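Glycolipid-binding domain-containing protein (Pseudomonas aeruginosa, PDB 2H1T) is of unknown function but may bind glycolipids and take part in their metabolism. Local coordinates at residues 33-38 / 46-51; 20-25 / 106-111; 62-67 / 75-80. All coordinates share one frame; numbering follows the deposited sequence. Where two conformers were deposited one is given.

In the fold
Counting from the N terminus, residues 20-25 come first, on the outermost strand, within this chain, of a six-stranded antiparallel sheet, and their partner, 106-111, arrives only after 80 intervening residues. Interaction 2 therefore closes a long loop, and both other contacts lie within it, one after the other and without crossing. Interaction 1 closes the hairpin of strands 30-38 and 45-54; interaction 3 then closes that of strands 60-69 and 72-80. The two hairpins share a sheet, joined by backbone bonds between 46-51 and 62-67. Interaction 2 ties this sheet to the loop leaving strand 102-106 of the second sheet, and Glu-22 reaches Ser-33 and Tyr-50 of interaction 1.

Interaction 1: 33-38 / 46-51; sequences SQLRAP and YQLDYR. With EDO (1,2-ethanediol), chain D.
Gln-47 and Arg-36 face each other as a non-hydrogen-bonded pair of an antiparallel hairpin, side by side on the face shared with Gln-34 and Asp-49. Gln-47 CB lies 4.1 Å from Leu-35 O and Gln-47 CG, anti to the backbone N (chi1 178°), 3.7 Å from that oxygen. Gln-47 CD is 4.0 Å from Arg-36 CG and lies over a face of the guanidinium, toward its rim. Gln-47 OE1 comes within 3.1 Å of Arg-36 NH1, but over that face, the planes 65° apart, too poorly angled for a hydrogen bond. Gln-47 NE2 turns the other way along its own strand and donates to Asp-49 OD1 on the syn side (3.1 Å). Glutamine suits this place because one end of its amide can donate while the other lies beside a cation.

On the opposite face, Ser-33 CB sits over the Tyr-50 ring, 3.8 Å from its centroid, a CH-pi contact that a small side chain permits. Tyr-46 OH lies within 3.5 Å of Ala-37 CB, and a water links that hydroxyl to Pro-38 O. Six backbone bonds join Ser-33, Leu-35 and Ala-37 to Tyr-50, Leu-48 and Tyr-46.

Arg-36, salt-bridged through NH2 to Glu-68 of the second subunit, and Gln-47, packed on its counterpart there, carry their face's contact with that subunit; the other face, mostly aromatic and aliphatic, holds the hydroxyls of Ser-33 and Tyr-50, both bonded to Glu-22.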
loop_
_atom_site.group_PDB
_atom_site.type_symbol
_atom_site.label_atom_id
_atom_site.label_comp_id
_atom_site.label_asym_id
_atom_site.label_seq_id
_atom_site.Cartn_x
_atom_site.Cartn_y
_atom_site.Cartn_z
ATOM N N SER A 33 14.464 2.936 -1.655
ATOM C CA SER A 33 13.494 1.892 -1.555
ATOM C C SER A 33 12.075 2.403 -1.313
ATOM O O SER A 33 11.869 3.455 -0.708
ATOM C CB SER A 33 13.914 0.939 -0.419
ATOM O OG SER A 33 13.027 -0.128 -0.302
ATOM N N GLN A 34 11.123 1.646 -1.854
ATOM C CA GLN A 34 9.708 1.832 -1.656
ATOM C C GLN A 34 9.186 0.532 -1.068
ATOM O O GLN A 34 9.292 -0.539 -1.691
ATOM C CB GLN A 34 8.994 2.069 -2.989
ATOM C CG GLN A 34 9.330 3.382 -3.663
ATOM C CD GLN A 34 8.155 3.911 -4.539
ATOM O OE1 GLN A 34 7.488 4.923 -4.197
ATOM N NE2 GLN A 34 7.880 3.202 -5.638
ATOM N N LEU A 35 8.589 0.637 0.113
ATOM C CA LEU A 35 8.140 -0.524 0.858
ATOM C C LEU A 35 6.651 -0.363 1.154
ATOM O O LEU A 35 6.208 0.650 1.677
ATOM C CB LEU A 35 9.001 -0.634 2.142
ATOM C CG LEU A 35 8.715 -1.689 3.190
ATOM C CD1 LEU A 35 9.888 -1.802 4.195
ATOM C CD2 LEU A 35 7.422 -1.415 3.924
ATOM N N ARG A 36 5.848 -1.342 0.795
ATOM C CA ARG A 36 4.392 -1.255 1.108
ATOM C C ARG A 36 4.040 -2.403 2.008
ATOM O O ARG A 36 4.522 -3.521 1.775
ATOM C CB ARG A 36 3.558 -1.320 -0.180
ATOM C CG ARG A 36 3.901 -0.181 -1.152
ATOM C CD ARG A 36 3.084 -0.254 -2.423
ATOM N NE ARG A 36 3.852 0.134 -3.618
ATOM C CZ ARG A 36 3.452 0.983 -4.567
ATOM N NH1 ARG A 36 2.306 1.615 -4.467
ATOM N NH2 ARG A 36 4.221 1.217 -5.617
ATOM N N ALA A 37 3.200 -2.148 3.012
ATOM C CA ALA A 37 2.937 -3.110 4.069
ATOM C C ALA A 37 1.722 -2.684 4.888
ATOM O O ALA A 37 1.303 -1.526 4.841
ATOM C CB ALA A 37 4.165 -3.271 4.990
ATOM N N PRO A 38 1.107 -3.649 5.579
ATOM C CA PRO A 38 -0.006 -3.360 6.461
ATOM C C PRO A 38 0.483 -2.959 7.840
ATOM O O PRO A 38 1.464 -3.533 8.329
ATOM C CB PRO A 38 -0.727 -4.699 6.534
ATOM C CG PRO A 38 0.376 -5.716 6.397
ATOM C CD PRO A 38 1.381 -5.098 5.495
ATOM N N TYR A 46 0.252 1.143 4.679
ATOM C CA TYR A 46 1.115 2.310 4.575
ATOM C C TYR A 46 2.134 2.099 3.461
ATOM O O TYR A 46 2.294 1.000 2.923
ATOM C CB TYR A 46 1.790 2.630 5.932
ATOM C CG TYR A 46 2.738 1.567 6.419
ATOM C CD1 TYR A 46 4.093 1.614 6.076
ATOM C CD2 TYR A 46 2.301 0.514 7.248
ATOM C CE1 TYR A 46 5.014 0.605 6.520
ATOM C CE2 TYR A 46 3.227 -0.520 7.677
ATOM C CZ TYR A 46 4.576 -0.440 7.314
ATOM O OH TYR A 46 5.505 -1.409 7.691
ATOM N N GLN A 47 2.772 3.189 3.064
ATOM C CA GLN A 47 3.901 3.110 2.174
ATOM C C GLN A 47 5.033 3.907 2.804
ATOM O O GLN A 47 4.847 5.086 3.157
ATOM C CB GLN A 47 3.615 3.677 0.797
ATOM C CG GLN A 47 4.867 3.613 -0.124
ATOM C CD GLN A 47 4.562 3.764 -1.604
ATOM O OE1 GLN A 47 3.596 3.175 -2.118
ATOM N NE2 GLN A 47 5.383 4.563 -2.305
ATOM N N LEU A 48 6.192 3.240 2.872
ATOM C CA LEU A 48 7.428 3.812 3.377
ATOM C C LEU A 48 8.373 3.973 2.190
ATOM O O LEU A 48 8.621 3.024 1.444
ATOM C CB LEU A 48 8.075 2.871 4.402
ATOM C CG LEU A 48 9.441 3.362 4.923
ATOM C CD1 LEU A 48 9.279 4.658 5.672
ATOM C CD2 LEU A 48 10.074 2.346 5.828
ATOM N N ASP A 49 8.891 5.172 2.018
ATOM C CA ASP A 49 9.956 5.467 1.046
ATOM C C ASP A 49 11.169 5.822 1.873
ATOM O O ASP A 49 11.067 6.584 2.815
ATOM C CB ASP A 49 9.581 6.663 0.151
ATOM C CG ASP A 49 8.369 6.394 -0.727
ATOM O OD1 ASP A 49 8.229 5.287 -1.247
ATOM O OD2 ASP A 49 7.534 7.316 -0.891
ATOM N N TYR A 50 12.318 5.239 1.574
ATOM C CA TYR A 50 13.488 5.604 2.321
ATOM C C TYR A 50 14.748 5.588 1.491
ATOM O O TYR A 50 14.816 4.922 0.460
ATOM C CB TYR A 50 13.621 4.720 3.565
ATOM C CG TYR A 50 14.066 3.268 3.334
ATOM C CD1 TYR A 50 15.424 2.915 3.196
ATOM C CD2 TYR A 50 13.141 2.219 3.369
ATOM C CE1 TYR A 50 15.802 1.576 3.007
ATOM C CE2 TYR A 50 13.537 0.878 3.233
ATOM C CZ TYR A 50 14.864 0.575 3.061
ATOM O OH TYR A 50 15.232 -0.757 2.921
ATOM N N ARG A 51 15.731 6.330 1.964
ATOM C CA ARG A 51 17.038 6.327 1.323
ATOM C C ARG A 51 18.098 6.237 2.391
ATOM O O ARG A 51 18.044 6.987 3.371
ATOM C CB ARG A 51 17.202 7.588 0.453
ATOM C CG ARG A 51 18.634 7.751 -0.151
ATOM C CD ARG A 51 18.806 9.029 -0.996
ATOM N NE ARG A 51 18.509 10.269 -0.268
ATOM C CZ ARG A 51 19.367 10.952 0.499
ATOM N NH1 ARG A 51 20.624 10.524 0.704
ATOM N NH2 ARG A 51 18.957 12.079 1.082
HETATM C C1 EDO D . 12.389 9.278 0.153
HETATM O O1 EDO D . 12.837 9.218 1.508
HETATM C C2 EDO D . 13.574 9.136 -0.797
HETATM O O2 EDO D . 13.225 8.379 -1.981
HETATM O O HOH W 1 4.096 -3.559 8.800
#

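Interaction 2: 20-25 / 106-111; sequences SWEALR and WPSPFT
Glu-22 and Ser-108 meet through one short hydrogen bond, in which Ser-108 OG donates to the syn lone pair of Glu-22 OE1 at 2.7 Å. The glutamate reaches it as an extended chain, CG anti to the backbone N (chi1 173°). A water also donates to Glu-22 OE1 (2.7 Å) and to Pro-107 O (2.8 Å), bridging strand and loop. Glu-22 OE2 is hydrogen-bonded to Ser-33 OG and Tyr-50 OH, so both oxygens of this buried carboxylate have partners, an arrangement that would probably favour its ionised form.

Ser-108 works in both directions: while donating to Glu-22, its OG accepts from Phe-110 N (3.1 Å), which makes an ST turn. Serine suits the spot as a short side chain able to do both. This turn, just past a cis peptide bond before Pro-107, shapes the loop that leaves strand 102-106 of one sheet and docks on strand 16-26, outermost in the other within this chain; a strand of the second subunit continues that sheet by antiparallel pairing.

Carbon contacts lie toward both ends. Leu-24 CD1 stands over a face of the Phe-110 ring, 3.7 Å from its centroid, offset toward CG, and the two side chains cross at about a right angle. Toward the start of the loop, Ser-20 CB meets Pro-107 CG at 4.3 Å.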
loop_
_atom_site.group_PDB
_atom_site.type_symbol
_atom_site.label_atom_id
_atom_site.label_comp_id
_atom_site.label_asym_id
_atom_site.label_seq_id
_atom_site.Cartn_x
_atom_site.Cartn_y
_atom_site.Cartn_z
ATOM N N SER A 20 4.340 -7.473 3.404
ATOM C CA SER A 20 5.142 -6.449 2.804
ATOM C C SER A 20 5.589 -6.784 1.389
ATOM O O SER A 20 5.730 -7.933 0.988
ATOM C CB SER A 20 6.379 -6.195 3.657
ATOM O OG SER A 20 7.044 -7.390 3.970
ATOM N N TRP A 21 5.827 -5.734 0.630
ATOM C CA TRP A 21 6.460 -5.850 -0.652
ATOM C C TRP A 21 7.382 -4.648 -0.716
ATOM O O TRP A 21 6.945 -3.481 -0.493
ATOM C CB TRP A 21 5.425 -5.813 -1.774
ATOM C CG TRP A 21 6.028 -5.427 -3.074
ATOM C CD1 TRP A 21 6.441 -6.257 -4.067
ATOM C CD2 TRP A 21 6.380 -4.104 -3.481
ATOM N NE1 TRP A 21 6.996 -5.534 -5.086
ATOM C CE2 TRP A 21 6.952 -4.207 -4.767
ATOM C CE3 TRP A 21 6.287 -2.827 -2.869
ATOM C CZ2 TRP A 21 7.422 -3.078 -5.472
ATOM C CZ3 TRP A 21 6.762 -1.708 -3.543
ATOM C CH2 TRP A 21 7.305 -1.834 -4.842
ATOM N N GLU A 22 8.651 -4.916 -1.000
ATOM C CA GLU A 22 9.640 -3.867 -1.033
ATOM C C GLU A 22 10.425 -3.994 -2.338
ATOM O O GLU A 22 10.908 -5.083 -2.698
ATOM C CB GLU A 22 10.594 -3.974 0.190
ATOM C CG GLU A 22 11.747 -3.006 0.131
ATOM C CD GLU A 22 12.639 -2.973 1.349
ATOM O OE1 GLU A 22 12.620 -3.924 2.113
ATOM O OE2 GLU A 22 13.361 -1.979 1.523
ATOM N N ALA A 23 10.543 -2.859 -3.032
ATOM C CA ALA A 23 11.377 -2.733 -4.236
ATOM C C ALA A 23 12.496 -1.729 -3.984
ATOM O O ALA A 23 12.258 -0.535 -3.699
ATOM C CB ALA A 23 10.544 -2.307 -5.414
ATOM N N LEU A 24 13.728 -2.215 -4.072
ATOM C CA LEU A 24 14.871 -1.389 -3.745
ATOM C C LEU A 24 15.846 -1.247 -4.929
ATOM O O LEU A 24 16.081 -2.209 -5.675
ATOM C CB LEU A 24 15.570 -1.987 -2.528
ATOM C CG LEU A 24 16.848 -1.351 -1.985
ATOM C CD1 LEU A 24 16.931 -1.675 -0.481
ATOM C CD2 LEU A 24 18.074 -1.875 -2.724
ATOM N N ARG A 25 16.417 -0.050 -5.063
ATOM C CA ARG A 25 17.499 0.192 -6.028
ATOM C C ARG A 25 18.804 0.420 -5.264
ATOM O O ARG A 25 18.857 1.242 -4.353
ATOM C CB ARG A 25 17.221 1.417 -6.894
ATOM C CG ARG A 25 18.129 1.492 -8.114
ATOM C CD ARG A 25 17.808 2.685 -9.013
ATOM N NE ARG A 25 17.991 3.948 -8.296
ATOM C CZ ARG A 25 17.019 4.710 -7.813
ATOM N NH1 ARG A 25 15.736 4.380 -7.976
ATOM N NH2 ARG A 25 17.340 5.833 -7.162
ATOM N N TRP A 106 12.367 -2.342 10.265
ATOM C CA TRP A 106 11.288 -3.357 10.109
ATOM C C TRP A 106 10.188 -2.677 9.297
ATOM O O TRP A 106 9.835 -1.533 9.577
ATOM C CB TRP A 106 10.700 -3.818 11.470
ATOM C CG TRP A 106 9.413 -4.575 11.309
ATOM C CD1 TRP A 106 8.114 -4.085 11.388
ATOM C CD2 TRP A 106 9.282 -5.968 10.968
ATOM N NE1 TRP A 106 7.208 -5.095 11.090
ATOM C CE2 TRP A 106 7.897 -6.254 10.847
ATOM C CE3 TRP A 106 10.204 -6.986 10.719
ATOM C CZ2 TRP A 106 7.423 -7.524 10.518
ATOM C CZ3 TRP A 106 9.724 -8.257 10.394
ATOM C CH2 TRP A 106 8.351 -8.505 10.297
ATOM N N PRO A 107 9.597 -3.385 8.339
ATOM C CA PRO A 107 9.917 -4.728 7.869
ATOM C C PRO A 107 10.799 -4.744 6.632
ATOM O O PRO A 107 10.298 -4.651 5.504
ATOM C CB PRO A 107 8.528 -5.279 7.541
ATOM C CG PRO A 107 7.750 -4.119 7.114
ATOM C CD PRO A 107 8.319 -2.904 7.758
ATOM N N SER A 108 12.107 -4.916 6.818
ATOM C CA SER A 108 12.991 -5.018 5.647
ATOM C C SER A 108 14.184 -5.909 5.884
ATOM O O SER A 108 14.976 -5.683 6.794
ATOM C CB SER A 108 13.482 -3.664 5.162
ATOM O OG SER A 108 14.432 -3.793 4.101
ATOM N N PRO A 109 14.388 -6.880 4.987
ATOM C CA PRO A 109 15.605 -7.684 5.173
ATOM C C PRO A 109 16.839 -7.035 4.534
ATOM O O PRO A 109 17.985 -7.549 4.653
ATOM C CB PRO A 109 15.232 -8.992 4.483
ATOM C CG PRO A 109 14.393 -8.568 3.385
ATOM C CD PRO A 109 13.572 -7.386 3.869
ATOM N N PHE A 110 16.641 -5.889 3.892
ATOM C CA PHE A 110 17.807 -5.139 3.363
ATOM C C PHE A 110 18.836 -4.862 4.435
ATOM O O PHE A 110 20.045 -5.084 4.223
ATOM C CB PHE A 110 17.431 -3.820 2.707
ATOM C CG PHE A 110 18.627 -3.012 2.246
ATOM C CD1 PHE A 110 19.632 -3.594 1.444
ATOM C CD2 PHE A 110 18.746 -1.706 2.573
ATOM C CE1 PHE A 110 20.733 -2.874 1.018
ATOM C CE2 PHE A 110 19.859 -0.982 2.146
ATOM C CZ PHE A 110 20.845 -1.563 1.376
ATOM N N THR A 111 18.370 -4.391 5.590
ATOM C CA THR A 111 19.295 -3.837 6.565
ATOM C C THR A 111 20.231 -4.851 7.229
ATOM O O THR A 111 21.250 -4.476 7.778
ATOM C CB THR A 111 18.562 -2.973 7.619
ATOM O OG1 THR A 111 17.525 -3.729 8.279
ATOM C CG2 THR A 111 17.970 -1.739 6.939
HETATM O O HOH W 2 10.690 -5.672 2.954
#

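Interaction 3: 62-67 / 75-80; sequences EAVFHV and KLHLLA
Glu-62 and His-77, two places apart across the hairpin on the same face, are joined by a short hydrogen bond from His-77 NE2 to Glu-62 OE2 (2.6 Å, 158° at the hydrogen). The carboxylate lies nearly coplanar with the imidazole, 17° between planes, and offers its anti lone pair to an N-H directed almost within the ring plane. The extended glutamate has the length to reach along the strands. Its other oxygen, OE1, makes a salt bridge with Arg-53, so both acceptors are engaged. Beside that bond, His-77 CD2 rests 3.6 Å from Val-64 CG2 and has Ala-63 O near the ring plane.

Two hydrogen-bonded pairs satisfy the backbone N and O of four residues: Ala-63 with Leu-78 (N to O 2.9 Å both ways), and Phe-65 with Leu-76, where Leu-76 N to Phe-65 O is the longer at 3.1 Å. Glu-62, Val-64 and His-66 bond the other way, to Arg-53, Arg-51 and Asp-49. His-66 sends NE2 to Glu-68, leaving ND1 beside the aliphatic CE of Lys-75.

On the reverse face, Phe-65 CD2 packs on Leu-76 CD2 at 3.8 Å, Leu-76 sitting toward Pro-141. Phe-65 and Leu-78, hydrophobic and buried between sheets, meet Ile-134 of strand 126-135; within their own sheet the paired strands lie between 45-54 and 86-88.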
loop_
_atom_site.group_PDB
_atom_site.type_symbol
_atom_site.label_atom_id
_atom_site.label_comp_id
_atom_site.label_asym_id
_atom_site.label_seq_id
_atom_site.Cartn_x
_atom_site.Cartn_y
_atom_site.Cartn_z
ATOM N N GLU A 62 23.831 8.611 6.440
ATOM C CA GLU A 62 22.547 9.315 6.373
ATOM C C GLU A 62 21.364 8.377 6.130
ATOM O O GLU A 62 21.468 7.374 5.391
ATOM C CB GLU A 62 22.615 10.403 5.296
ATOM C CG GLU A 62 21.507 11.441 5.318
ATOM C CD GLU A 62 21.815 12.627 4.386
ATOM O OE1 GLU A 62 22.730 12.499 3.496
ATOM O OE2 GLU A 62 21.164 13.689 4.562
ATOM N N ALA A 63 20.240 8.706 6.745
ATOM C CA ALA A 63 19.001 7.998 6.471
ATOM C C ALA A 63 17.844 9.007 6.374
ATOM O O ALA A 63 17.723 9.876 7.210
ATOM C CB ALA A 63 18.746 6.972 7.566
ATOM N N VAL A 64 17.012 8.864 5.347
ATOM C CA VAL A 64 15.815 9.678 5.140
ATOM C C VAL A 64 14.607 8.764 4.915
ATOM O O VAL A 64 14.677 7.834 4.110
ATOM C CB VAL A 64 15.989 10.606 3.902
ATOM C CG1 VAL A 64 14.817 11.518 3.757
ATOM C CG2 VAL A 64 17.257 11.407 4.023
ATOM N N PHE A 65 13.528 9.038 5.642
ATOM C CA PHE A 65 12.288 8.278 5.638
ATOM C C PHE A 65 11.088 9.164 5.376
ATOM O O PHE A 65 11.016 10.280 5.897
ATOM C CB PHE A 65 12.062 7.672 7.020
ATOM C CG PHE A 65 13.127 6.713 7.445
ATOM C CD1 PHE A 65 13.057 5.363 7.088
ATOM C CD2 PHE A 65 14.193 7.139 8.248
ATOM C CE1 PHE A 65 14.067 4.475 7.478
ATOM C CE2 PHE A 65 15.186 6.261 8.629
ATOM C CZ PHE A 65 15.124 4.929 8.255
ATOM N N HIS A 66 10.111 8.631 4.626
ATOM C CA HIS A 66 8.870 9.349 4.318
ATOM C C HIS A 66 7.856 8.257 4.293
ATOM O O HIS A 66 7.969 7.312 3.495
ATOM C CB HIS A 66 8.945 10.057 2.949
ATOM C CG HIS A 66 7.643 10.601 2.452
ATOM N ND1 HIS A 66 7.397 11.952 2.344
ATOM C CD2 HIS A 66 6.549 9.980 1.956
ATOM C CE1 HIS A 66 6.179 12.138 1.861
ATOM N NE2 HIS A 66 5.652 10.957 1.599
ATOM N N VAL A 67 6.938 8.318 5.246
ATOM C CA VAL A 67 5.884 7.315 5.367
ATOM C C VAL A 67 4.536 7.971 5.225
ATOM O O VAL A 67 4.267 8.979 5.851
ATOM C CB VAL A 67 5.933 6.556 6.699
ATOM C CG1 VAL A 67 5.848 7.488 7.878
ATOM C CG2 VAL A 67 4.817 5.556 6.769
ATOM N N LYS A 75 7.835 12.166 8.459
ATOM C CA LYS A 75 9.182 12.135 7.958
ATOM C C LYS A 75 10.188 11.918 9.125
ATOM O O LYS A 75 9.916 12.264 10.280
ATOM C CB LYS A 75 9.474 13.442 7.202
ATOM C CG LYS A 75 8.592 13.670 5.978
ATOM C CD LYS A 75 8.849 15.038 5.338
ATOM C CE LYS A 75 7.731 15.341 4.334
ATOM N NZ LYS A 75 7.695 16.751 3.827
ATOM N N LEU A 76 11.341 11.370 8.773
ATOM C CA LEU A 76 12.493 11.249 9.678
ATOM C C LEU A 76 13.788 11.399 8.884
ATOM O O LEU A 76 13.978 10.760 7.842
ATOM C CB LEU A 76 12.447 9.906 10.411
ATOM C CG LEU A 76 13.610 9.542 11.363
ATOM C CD1 LEU A 76 13.658 10.525 12.576
ATOM C CD2 LEU A 76 13.472 8.098 11.838
ATOM N N HIS A 77 14.673 12.262 9.385
ATOM C CA HIS A 77 15.991 12.498 8.801
ATOM C C HIS A 77 17.070 12.323 9.873
ATOM O O HIS A 77 17.129 13.084 10.833
ATOM C CB HIS A 77 16.084 13.920 8.256
ATOM C CG HIS A 77 17.296 14.168 7.404
ATOM N ND1 HIS A 77 17.639 15.422 6.956
ATOM C CD2 HIS A 77 18.243 13.327 6.920
ATOM C CE1 HIS A 77 18.751 15.347 6.237
ATOM N NE2 HIS A 77 19.132 14.082 6.189
ATOM N N LEU A 78 17.925 11.325 9.694
ATOM C CA LEU A 78 19.002 11.024 10.638
ATOM C C LEU A 78 20.357 11.141 9.960
ATOM O O LEU A 78 20.522 10.797 8.773
ATOM C CB LEU A 78 18.834 9.583 11.192
ATOM C CG LEU A 78 17.592 9.302 12.027
ATOM C CD1 LEU A 78 17.476 7.846 12.296
ATOM C CD2 LEU A 78 17.629 10.123 13.355
ATOM N N LEU A 79 21.294 11.735 10.701
ATOM C CA LEU A 79 22.691 11.785 10.296
ATOM C C LEU A 79 23.507 11.019 11.343
ATOM O O LEU A 79 23.233 11.093 12.523
ATOM C CB LEU A 79 23.198 13.233 10.133
ATOM C CG LEU A 79 22.845 14.016 8.848
ATOM C CD1 LEU A 79 23.214 15.504 8.961
ATOM C CD2 LEU A 79 23.491 13.465 7.566
ATOM N N ALA A 80 24.497 10.263 10.884
ATOM C CA ALA A 80 25.407 9.526 11.765
ATOM C C ALA A 80 26.845 9.801 11.320
ATOM O O ALA A 80 27.116 9.871 10.132
ATOM C CB ALA A 80 25.136 8.030 11.727
#